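Local coordinates for protein alanine racemase (Enterococcus faecalis, PDB 3E6E) that belongs to the alanine racemase family, dimeric proteins in which each chain joins a TIM-type barrel to a second, largely beta-stranded domain, at residues P8-I18 and K244-I254; L97-A107 and S123-K132. The protein carries 1 engineered substitution. All blocks are in the same frame, centred on the assembly; numbering follows the deposited sequence.

Contact 1 (P8-I18 and K244-I254); sequences PTRLHIDTQAI and KPALRLTSELI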
loop_
_atom_site.group_PDB
_atom_site.type_symbol
_atom_site.label_atom_id
_atom_site.label_comp_id
_atom_site.label_asym_id
_atom_site.label_seq_id
_atom_site.Cartn_x
_atom_site.Cartn_y
_atom_site.Cartn_z
ATOM N N PRO A 8 -0.657 -16.987 -7.633
ATOM C CA PRO A 8 0.670 -17.382 -7.152
ATOM C C PRO A 8 1.580 -16.270 -6.582
ATOM O O PRO A 8 2.697 -16.550 -6.131
ATOM C CB PRO A 8 1.281 -18.076 -8.370
ATOM C CG PRO A 8 0.627 -17.364 -9.524
ATOM C CD PRO A 8 -0.808 -17.268 -9.073
ATOM N N THR A 9 1.132 -15.021 -6.590
ATOM C CA THR A 9 1.986 -13.966 -6.058
ATOM C C THR A 9 1.954 -14.039 -4.538
ATOM O O THR A 9 0.933 -13.728 -3.921
ATOM C CB THR A 9 1.515 -12.579 -6.504
ATOM O OG1 THR A 9 1.423 -12.550 -7.932
ATOM C CG2 THR A 9 2.507 -11.510 -6.060
ATOM N N ARG A 10 3.078 -14.436 -3.941
ATOM C CA ARG A 10 3.179 -14.580 -2.485
ATOM C C ARG A 10 4.319 -13.817 -1.807
ATOM O O ARG A 10 5.363 -13.533 -2.412
ATOM C CB ARG A 10 3.321 -16.056 -2.116
ATOM C CG ARG A 10 2.174 -16.915 -2.581
ATOM C CD ARG A 10 2.192 -18.279 -1.896
ATOM N NE ARG A 10 0.946 -19.011 -2.104
ATOM C CZ ARG A 10 -0.261 -18.449 -2.059
ATOM N NH1 ARG A 10 -0.386 -17.149 -1.821
ATOM N NH2 ARG A 10 -1.347 -19.182 -2.247
ATOM N N LEU A 11 4.115 -13.520 -0.527
ATOM C CA LEU A 11 5.106 -12.799 0.283
ATOM C C LEU A 11 5.577 -13.734 1.423
ATOM O O LEU A 11 4.920 -13.833 2.451
ATOM C CB LEU A 11 4.440 -11.526 0.837
ATOM C CG LEU A 11 5.198 -10.226 1.129
ATOM C CD1 LEU A 11 6.192 -9.875 0.030
ATOM C CD2 LEU A 11 4.163 -9.120 1.280
ATOM N N HIS A 12 6.699 -14.428 1.226
ATOM C CA HIS A 12 7.221 -15.368 2.232
ATOM C C HIS A 12 7.990 -14.739 3.376
ATOM O O HIS A 12 9.024 -14.095 3.179
ATOM C CB HIS A 12 8.116 -16.422 1.584
ATOM C CG HIS A 12 7.390 -17.323 0.640
ATOM N ND1 HIS A 12 7.225 -17.023 -0.697
ATOM C CD2 HIS A 12 6.737 -18.493 0.848
ATOM C CE1 HIS A 12 6.499 -17.969 -1.270
ATOM N NE2 HIS A 12 6.190 -18.872 -0.354
ATOM N N ILE A 13 7.499 -14.958 4.585
ATOM C CA ILE A 13 8.136 -14.396 5.756
ATOM C C ILE A 13 8.877 -15.476 6.523
ATOM O O ILE A 13 8.384 -16.588 6.675
ATOM C CB ILE A 13 7.078 -13.701 6.615
ATOM C CG1 ILE A 13 6.587 -12.468 5.851
ATOM C CG2 ILE A 13 7.649 -13.334 7.979
ATOM C CD1 ILE A 13 5.314 -11.858 6.357
ATOM N N ASP A 14 10.082 -15.149 6.975
ATOM C CA ASP A 14 10.925 -16.089 7.718
ATOM C C ASP A 14 10.944 -15.677 9.189
ATOM O O ASP A 14 11.739 -14.821 9.596
ATOM C CB ASP A 14 12.344 -16.058 7.142
ATOM C CG ASP A 14 13.267 -17.091 7.766
ATOM O OD1 ASP A 14 14.475 -17.062 7.450
ATOM O OD2 ASP A 14 12.803 -17.938 8.556
ATOM N N THR A 15 10.069 -16.282 9.985
ATOM C CA THR A 15 10.000 -15.938 11.402
ATOM C C THR A 15 11.292 -16.279 12.165
ATOM O O THR A 15 11.761 -15.476 12.987
ATOM C CB THR A 15 8.777 -16.610 12.087
ATOM O OG1 THR A 15 8.826 -18.027 11.893
ATOM C CG2 THR A 15 7.479 -16.071 11.510
ATOM N N GLN A 16 11.866 -17.450 11.879
ATOM C CA GLN A 16 13.098 -17.895 12.533
ATOM C C GLN A 16 14.126 -16.770 12.483
ATOM O O GLN A 16 14.839 -16.522 13.454
ATOM C CB GLN A 16 13.680 -19.124 11.819
ATOM C CG GLN A 16 12.734 -20.328 11.685
ATOM C CD GLN A 16 13.152 -21.316 10.571
ATOM O OE1 GLN A 16 14.271 -21.854 10.571
ATOM N NE2 GLN A 16 12.243 -21.551 9.621
ATOM N N ALA A 17 14.200 -16.097 11.338
ATOM C CA ALA A 17 15.145 -15.001 11.146
ATOM C C ALA A 17 14.889 -13.813 12.086
ATOM O O ALA A 17 15.842 -13.237 12.626
ATOM C CB ALA A 17 15.116 -14.542 9.692
ATOM N N ILE A 18 13.619 -13.444 12.274
ATOM C CA ILE A 18 13.264 -12.337 13.172
ATOM C C ILE A 18 13.760 -12.691 14.597
ATOM O O ILE A 18 14.371 -11.867 15.289
ATOM C CB ILE A 18 11.723 -12.095 13.180
ATOM C CG1 ILE A 18 11.246 -11.722 11.780
ATOM C CG2 ILE A 18 11.353 -10.969 14.135
ATOM C CD1 ILE A 18 9.778 -11.495 11.714
ATOM N N LYS A 244 19.707 -10.819 9.216
ATOM C CA LYS A 244 19.197 -11.791 8.256
ATOM C C LYS A 244 17.812 -11.389 7.774
ATOM O O LYS A 244 16.835 -11.435 8.528
ATOM C CB LYS A 244 19.142 -13.181 8.890
ATOM C CG LYS A 244 18.411 -14.224 8.042
ATOM C CD LYS A 244 18.152 -15.514 8.831
ATOM C CE LYS A 244 19.430 -16.292 9.110
ATOM N NZ LYS A 244 19.936 -16.966 7.880
ATOM N N PRO A 245 17.707 -10.985 6.504
ATOM C CA PRO A 245 16.423 -10.576 5.936
ATOM C C PRO A 245 15.331 -11.604 6.210
ATOM O O PRO A 245 15.527 -12.802 6.010
ATOM C CB PRO A 245 16.745 -10.434 4.455
ATOM C CG PRO A 245 18.172 -9.949 4.482
ATOM C CD PRO A 245 18.779 -10.885 5.498
ATOM N N ALA A 246 14.183 -11.131 6.676
ATOM C CA ALA A 246 13.069 -12.017 6.985
ATOM C C ALA A 246 11.996 -12.001 5.902
ATOM O O ALA A 246 11.195 -12.924 5.808
ATOM C CB ALA A 246 12.453 -11.618 8.316
ATOM N N LEU A 247 11.986 -10.941 5.102
ATOM C CA LEU A 247 11.020 -10.753 4.026
ATOM C C LEU A 247 11.505 -11.429 2.753
ATOM O O LEU A 247 12.703 -11.497 2.503
ATOM C CB LEU A 247 10.841 -9.258 3.767
ATOM C CG LEU A 247 9.650 -8.676 3.012
ATOM C CD1 LEU A 247 9.360 -9.485 1.768
ATOM C CD2 LEU A 247 8.457 -8.630 3.921
ATOM N N ARG A 248 10.556 -11.906 1.947
ATOM C CA ARG A 248 10.831 -12.576 0.673
ATOM C C ARG A 248 9.590 -12.428 -0.211
ATOM O O ARG A 248 8.455 -12.541 0.266
ATOM C CB ARG A 248 11.138 -14.048 0.921
ATOM C CG ARG A 248 12.070 -14.647 -0.081
ATOM C CD ARG A 248 12.523 -16.036 0.347
ATOM N NE ARG A 248 13.396 -16.608 -0.677
ATOM C CZ ARG A 248 12.992 -16.996 -1.887
ATOM N NH1 ARG A 248 11.719 -16.895 -2.233
ATOM N NH2 ARG A 248 13.876 -17.452 -2.765
ATOM N N LEU A 249 9.794 -12.169 -1.496
ATOM C CA LEU A 249 8.657 -11.978 -2.395
ATOM C C LEU A 249 8.779 -12.753 -3.697
ATOM O O LEU A 249 9.761 -12.598 -4.436
ATOM C CB LEU A 249 8.506 -10.496 -2.705
ATOM C CG LEU A 249 7.487 -10.060 -3.745
ATOM C CD1 LEU A 249 6.058 -10.318 -3.260
ATOM C CD2 LEU A 249 7.693 -8.581 -3.991
ATOM N N THR A 250 7.771 -13.573 -3.989
ATOM C CA THR A 250 7.774 -14.380 -5.207
ATOM C C THR A 250 6.455 -14.330 -5.947
ATOM O O THR A 250 5.447 -13.823 -5.448
ATOM C CB THR A 250 8.046 -15.873 -4.911
ATOM O OG1 THR A 250 7.157 -16.313 -3.875
ATOM C CG2 THR A 250 9.498 -16.113 -4.509
ATOM N N SER A 251 6.478 -14.876 -7.154
ATOM C CA SER A 251 5.293 -14.965 -7.992
ATOM C C SER A 251 5.677 -15.976 -9.055
ATOM O O SER A 251 6.608 -16.761 -8.850
ATOM C CB SER A 251 4.974 -13.617 -8.635
ATOM O OG SER A 251 3.691 -13.640 -9.243
ATOM N N GLU A 252 4.975 -15.978 -10.181
ATOM C CA GLU A 252 5.323 -16.907 -11.251
ATOM C C GLU A 252 4.733 -16.515 -12.592
ATOM O O GLU A 252 3.712 -15.835 -12.666
ATOM C CB GLU A 252 4.898 -18.341 -10.887
ATOM C CG GLU A 252 3.409 -18.617 -10.930
ATOM C CD GLU A 252 3.059 -19.995 -10.368
ATOM O OE1 GLU A 252 1.950 -20.509 -10.650
ATOM O OE2 GLU A 252 3.895 -20.561 -9.633
ATOM N N LEU A 253 5.411 -16.954 -13.650
ATOM C CA LEU A 253 5.008 -16.695 -15.022
ATOM C C LEU A 253 3.644 -17.301 -15.306
ATOM O O LEU A 253 3.438 -18.493 -15.103
ATOM C CB LEU A 253 6.038 -17.297 -15.967
ATOM C CG LEU A 253 7.383 -16.586 -15.964
ATOM C CD1 LEU A 253 8.379 -17.368 -16.773
ATOM C CD2 LEU A 253 7.211 -15.185 -16.517
ATOM N N ILE A 254 2.714 -16.472 -15.765
ATOM C CA ILE A 254 1.373 -16.939 -16.086
ATOM C C ILE A 254 1.116 -16.824 -17.591
ATOM O O ILE A 254 0.119 -17.337 -18.097
ATOM C CB ILE A 254 0.287 -16.138 -15.311
ATOM C CG1 ILE A 254 0.306 -14.669 -15.725
ATOM C CG2 ILE A 254 0.538 -16.238 -13.810
ATOM C CD1 ILE A 254 -0.809 -13.869 -15.091
#

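Contact 2 (L97-A107 and S123-K132); sequences LIQYDLSVTVA and SNTPLRVHLK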
loop_
_atom_site.group_PDB
_atom_site.type_symbol
_atom_site.label_atom_id
_atom_site.label_comp_id
_atom_site.label_asym_id
_atom_site.label_seq_id
_atom_site.Cartn_x
_atom_site.Cartn_y
_atom_site.Cartn_z
ATOM N N LEU A 97 -7.663 2.071 27.212
ATOM C CA LEU A 97 -6.286 1.956 27.680
ATOM C C LEU A 97 -6.270 1.134 28.972
ATOM O O LEU A 97 -5.456 0.213 29.138
ATOM C CB LEU A 97 -5.711 3.343 27.941
ATOM C CG LEU A 97 -5.639 4.233 26.702
ATOM C CD1 LEU A 97 -5.201 5.637 27.067
ATOM C CD2 LEU A 97 -4.665 3.620 25.723
ATOM N N ILE A 98 -7.183 1.478 29.881
ATOM C CA ILE A 98 -7.328 0.794 31.161
ATOM C C ILE A 98 -7.805 -0.639 30.899
ATOM O O ILE A 98 -7.317 -1.600 31.511
ATOM C CB ILE A 98 -8.372 1.537 32.069
ATOM C CG1 ILE A 98 -7.882 2.961 32.389
ATOM C CG2 ILE A 98 -8.641 0.753 33.347
ATOM C CD1 ILE A 98 -6.555 3.039 33.127
ATOM N N GLN A 99 -8.750 -0.775 29.974
ATOM C CA GLN A 99 -9.302 -2.080 29.642
ATOM C C GLN A 99 -8.222 -3.079 29.216
ATOM O O GLN A 99 -8.167 -4.199 29.730
ATOM C CB GLN A 99 -10.349 -1.936 28.539
ATOM C CG GLN A 99 -11.367 -3.071 28.511
ATOM C CD GLN A 99 -12.319 -2.995 27.314
ATOM O OE1 GLN A 99 -12.959 -1.969 27.066
ATOM N NE2 GLN A 99 -12.419 -4.098 26.573
ATOM N N TYR A 100 -7.350 -2.670 28.297
ATOM C CA TYR A 100 -6.289 -3.553 27.809
ATOM C C TYR A 100 -4.935 -3.322 28.476
ATOM O O TYR A 100 -3.910 -3.761 27.960
ATOM C CB TYR A 100 -6.127 -3.390 26.291
ATOM C CG TYR A 100 -7.361 -3.747 25.489
ATOM C CD1 TYR A 100 -8.412 -2.848 25.344
ATOM C CD2 TYR A 100 -7.496 -5.014 24.914
ATOM C CE1 TYR A 100 -9.568 -3.199 24.650
ATOM C CE2 TYR A 100 -8.649 -5.379 24.222
ATOM C CZ TYR A 100 -9.683 -4.471 24.096
ATOM O OH TYR A 100 -10.849 -4.859 23.455
ATOM N N ASP A 101 -4.943 -2.651 29.625
ATOM C CA ASP A 101 -3.726 -2.320 30.375
ATOM C C ASP A 101 -2.594 -1.982 29.433
ATOM O O ASP A 101 -1.548 -2.629 29.426
ATOM C CB ASP A 101 -3.286 -3.468 31.289
ATOM C CG ASP A 101 -2.200 -3.040 32.281
ATOM O OD1 ASP A 101 -2.481 -2.189 33.154
ATOM O OD2 ASP A 101 -1.062 -3.546 32.186
ATOM N N LEU A 102 -2.805 -0.951 28.634
ATOM C CA LEU A 102 -1.796 -0.538 27.683
ATOM C C LEU A 102 -1.054 0.687 28.180
ATOM O O LEU A 102 -1.598 1.510 28.915
ATOM C CB LEU A 102 -2.461 -0.216 26.356
ATOM C CG LEU A 102 -3.392 -1.320 25.875
ATOM C CD1 LEU A 102 -4.338 -0.762 24.843
ATOM C CD2 LEU A 102 -2.574 -2.467 25.324
ATOM N N SER A 103 0.202 0.798 27.783
ATOM C CA SER A 103 0.984 1.958 28.150
ATOM C C SER A 103 0.787 2.979 27.029
ATOM O O SER A 103 0.731 2.618 25.856
ATOM C CB SER A 103 2.449 1.577 28.281
ATOM O OG SER A 103 2.616 0.639 29.330
ATOM N N VAL A 104 0.666 4.248 27.398
ATOM C CA VAL A 104 0.450 5.307 26.422
ATOM C C VAL A 104 1.520 6.382 26.478
ATOM O O VAL A 104 2.144 6.616 27.517
ATOM C CB VAL A 104 -0.906 6.011 26.636
ATOM C CG1 VAL A 104 -2.035 4.992 26.614
ATOM C CG2 VAL A 104 -0.895 6.769 27.959
ATOM N N THR A 105 1.718 7.045 25.348
ATOM C CA THR A 105 2.687 8.119 25.269
ATOM C C THR A 105 1.934 9.390 25.597
ATOM O O THR A 105 0.748 9.494 25.327
ATOM C CB THR A 105 3.283 8.213 23.850
ATOM O OG1 THR A 105 3.930 6.971 23.534
ATOM C CG2 THR A 105 4.294 9.352 23.762
ATOM N N VAL A 106 2.617 10.343 26.208
ATOM C CA VAL A 106 2.001 11.618 26.554
ATOM C C VAL A 106 3.025 12.709 26.281
ATOM O O VAL A 106 4.148 12.657 26.784
ATOM C CB VAL A 106 1.547 11.640 28.047
ATOM C CG1 VAL A 106 2.591 11.007 28.919
ATOM C CG2 VAL A 106 1.308 13.063 28.494
ATOM N N ALA A 107 2.643 13.688 25.467
ATOM C CA ALA A 107 3.562 14.757 25.106
ATOM C C ALA A 107 3.102 16.163 25.480
ATOM O O ALA A 107 3.624 17.151 24.963
ATOM C CB ALA A 107 3.848 14.688 23.616
ATOM N N SER A 123 -8.985 3.217 40.881
ATOM C CA SER A 123 -9.424 2.279 39.848
ATOM C C SER A 123 -8.631 0.974 39.902
ATOM O O SER A 123 -8.850 0.068 39.088
ATOM C CB SER A 123 -9.266 2.918 38.460
ATOM O OG SER A 123 -9.526 1.988 37.417
ATOM N N ASN A 124 -7.715 0.880 40.859
ATOM C CA ASN A 124 -6.842 -0.281 40.974
ATOM C C ASN A 124 -6.181 -0.637 39.646
ATOM O O ASN A 124 -5.414 -1.596 39.561
ATOM C CB ASN A 124 -7.618 -1.484 41.513
ATOM C CG ASN A 124 -7.549 -1.593 43.024
ATOM O OD1 ASN A 124 -8.026 -0.715 43.743
ATOM N ND2 ASN A 124 -6.954 -2.674 43.513
ATOM N N THR A 125 -6.481 0.143 38.614
ATOM C CA THR A 125 -5.761 0.053 37.349
ATOM C C THR A 125 -5.176 1.404 36.950
ATOM O O THR A 125 -5.836 2.205 36.287
ATOM C CB THR A 125 -6.671 -0.457 36.216
ATOM O OG1 THR A 125 -7.738 0.475 36.000
ATOM C CG2 THR A 125 -7.253 -1.816 36.572
ATOM N N PRO A 126 -3.936 1.650 37.359
ATOM C CA PRO A 126 -3.254 2.912 37.040
ATOM C C PRO A 126 -2.977 3.046 35.558
ATOM O O PRO A 126 -2.802 2.047 34.864
ATOM C CB PRO A 126 -1.950 2.819 37.826
ATOM C CG PRO A 126 -2.282 1.900 38.950
ATOM C CD PRO A 126 -3.115 0.847 38.275
ATOM N N LEU A 127 -2.931 4.283 35.080
ATOM C CA LEU A 127 -2.659 4.541 33.679
ATOM C C LEU A 127 -1.151 4.521 33.478
ATOM O O LEU A 127 -0.458 5.468 33.860
ATOM C CB LEU A 127 -3.213 5.905 33.257
ATOM C CG LEU A 127 -2.965 6.301 31.789
ATOM C CD1 LEU A 127 -3.804 5.422 30.880
ATOM C CD2 LEU A 127 -3.313 7.763 31.565
ATOM N N ARG A 128 -0.650 3.434 32.891
ATOM C CA ARG A 128 0.779 3.270 32.625
ATOM C C ARG A 128 1.176 4.266 31.530
ATOM O O ARG A 128 0.915 4.022 30.354
ATOM C CB ARG A 128 1.058 1.834 32.153
ATOM C CG ARG A 128 0.150 0.785 32.803
ATOM C CD ARG A 128 0.431 -0.630 32.289
ATOM N NE ARG A 128 1.382 -1.386 33.105
ATOM C CZ ARG A 128 1.073 -1.990 34.252
ATOM N NH1 ARG A 128 -0.165 -1.929 34.721
ATOM N NH2 ARG A 128 2.000 -2.660 34.929
ATOM N N VAL A 129 1.796 5.383 31.917
ATOM C CA VAL A 129 2.195 6.413 30.954
ATOM C C VAL A 129 3.693 6.544 30.745
ATOM O O VAL A 129 4.479 6.270 31.632
ATOM C CB VAL A 129 1.681 7.832 31.355
ATOM C CG1 VAL A 129 0.251 7.758 31.868
ATOM C CG2 VAL A 129 2.604 8.451 32.377
ATOM N N HIS A 130 4.070 6.972 29.547
ATOM C CA HIS A 130 5.463 7.199 29.187
ATOM C C HIS A 130 5.500 8.650 28.714
ATOM O O HIS A 130 4.718 9.046 27.836
ATOM C CB HIS A 130 5.898 6.259 28.056
ATOM C CG HIS A 130 6.172 4.855 28.500
ATOM N ND1 HIS A 130 7.438 4.308 28.495
ATOM C CD2 HIS A 130 5.345 3.878 28.945
ATOM C CE1 HIS A 130 7.377 3.057 28.917
ATOM N NE2 HIS A 130 6.118 2.771 29.196
ATOM N N LEU A 131 6.384 9.449 29.304
ATOM C CA LEU A 131 6.488 10.859 28.946
ATOM C C LEU A 131 7.518 11.094 27.859
ATOM O O LEU A 131 8.714 11.008 28.106
ATOM C CB LEU A 131 6.830 11.686 30.192
ATOM C CG LEU A 131 5.682 12.154 31.097
ATOM C CD1 LEU A 131 4.668 11.056 31.271
ATOM C CD2 LEU A 131 6.249 12.582 32.452
ATOM N N LYS A 132 7.064 11.402 26.651
ATOM C CA LYS A 132 8.020 11.633 25.574
ATOM C C LYS A 132 8.489 13.081 25.531
ATOM O O LYS A 132 7.687 14.013 25.445
ATOM C CB LYS A 132 7.444 11.252 24.197
ATOM C CG LYS A 132 8.529 11.257 23.089
ATOM C CD LYS A 132 7.989 11.131 21.656
ATOM C CE LYS A 132 9.129 11.213 20.619
ATOM N NZ LYS A 132 8.664 11.157 19.194
#

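Contact 1 (P8-I18 and K244-I254)
S251 and T9 meet through two hydroxyls: a chi1 of -169° turns S251 OG away from its own N, and a chi1 of -55° sets T9 OG1 beside its N, which brings the two oxygens together. S251 OG donates to T9 OG1 over 2.8 Å. T9 OG1, buried, is held both by S251 OG and by P283 O; small hydroxyl side chains fit so close a backbone approach. Beyond them R10 and T250 form an antiparallel hydrogen-bonded pair: R10 N bonds T250 O and T250 N bonds R10 O, both at 2.9 Å. D14, the N-cap residue of helix 15-28, gives its N to A246 O at 2.7 Å. L11 CD1 touches both L249 CD1 and L247 CD1, branched ends suited to a buried face, while T250 OG1 sits in the plane of the H12 ring at its edge, 3.2 Å from CE1. At the helix start A17, small enough for close approach, puts CB 3.3 Å from CD of K244. Strand 368-369 flanks strand 10-12 in parallel, and E369 makes a salt bridge with R10 NE. The N-terminal strand is thereby built into the mixed beta sheet of the C-terminal domain before the chain turns into helix 15-28, as in alanine racemases.

Contact 2 (L97-A107 and S123-K132)
The guanidinium of R128 has D101 OD2 over one face and S103 OG at its edge, near its plane; the ring of H130 has V104 O near its plane, at an edge. The D101 carboxylate stands steeply to the guanidinium, the planes 69° apart, and the salt bridge from R128 NH1 to D101 OD1 (2.8 Å) is a weak, bent hydrogen bond. The arginine chain bends at chi3 (93°), which carries its head over beside D101. E164 makes a salt bridge with R128 NE, the long arginine spanning both acids, and also accepts from S103 OG. Histidine suits its buried place by offering two ring nitrogens: H130 NE2 bonds E164 and ND1 bonds H203, which fixes the ring's rotation. D101, with positive phi, is the C-prime residue of a Schellman motif ending helix 94-99, where L102 N bonds L97 O at 2.9 Å.

Parallel pairing follows: V104 N to R128 O at 3.0 Å, H130 N to V104 O at 2.8 Å, then V106 N to H130 O. V104, V106, V129 and L131 share one face; beta-branched valines suit the extended strand, L131 adds a longer apolar branch, and V104 and V106 pack on W111. T105 and H130 lie on the other face, against F167. Strand 103-106, helix 109-117 and strand 129-132 make one beta-alpha-beta crossover, of the kind joining successive parallel strands of a TIM barrel.

How the contacts relate
Contact 2 is nested in the loop that contact 1 closes, yet the two lie on opposite sides of the chain's centre: their centres are 36 Å apart and their nearest atoms about 20 Å. Contact 1 ties the start of the chain to the mixed sheet of the beta-stranded domain, whereas contact 2 joins neighbouring strands of the barrel. In contact 2 the K132 side chain comes within about 5 Å of a bound DCS and touches R139 of the pocket. The side chain of I254 in contact 1 is about 11 Å from a bound DCS. Both contacts meet the second subunit: P8 packs on its D90, and A107 on its H255, the residue directly after segment 244-254 in that chain.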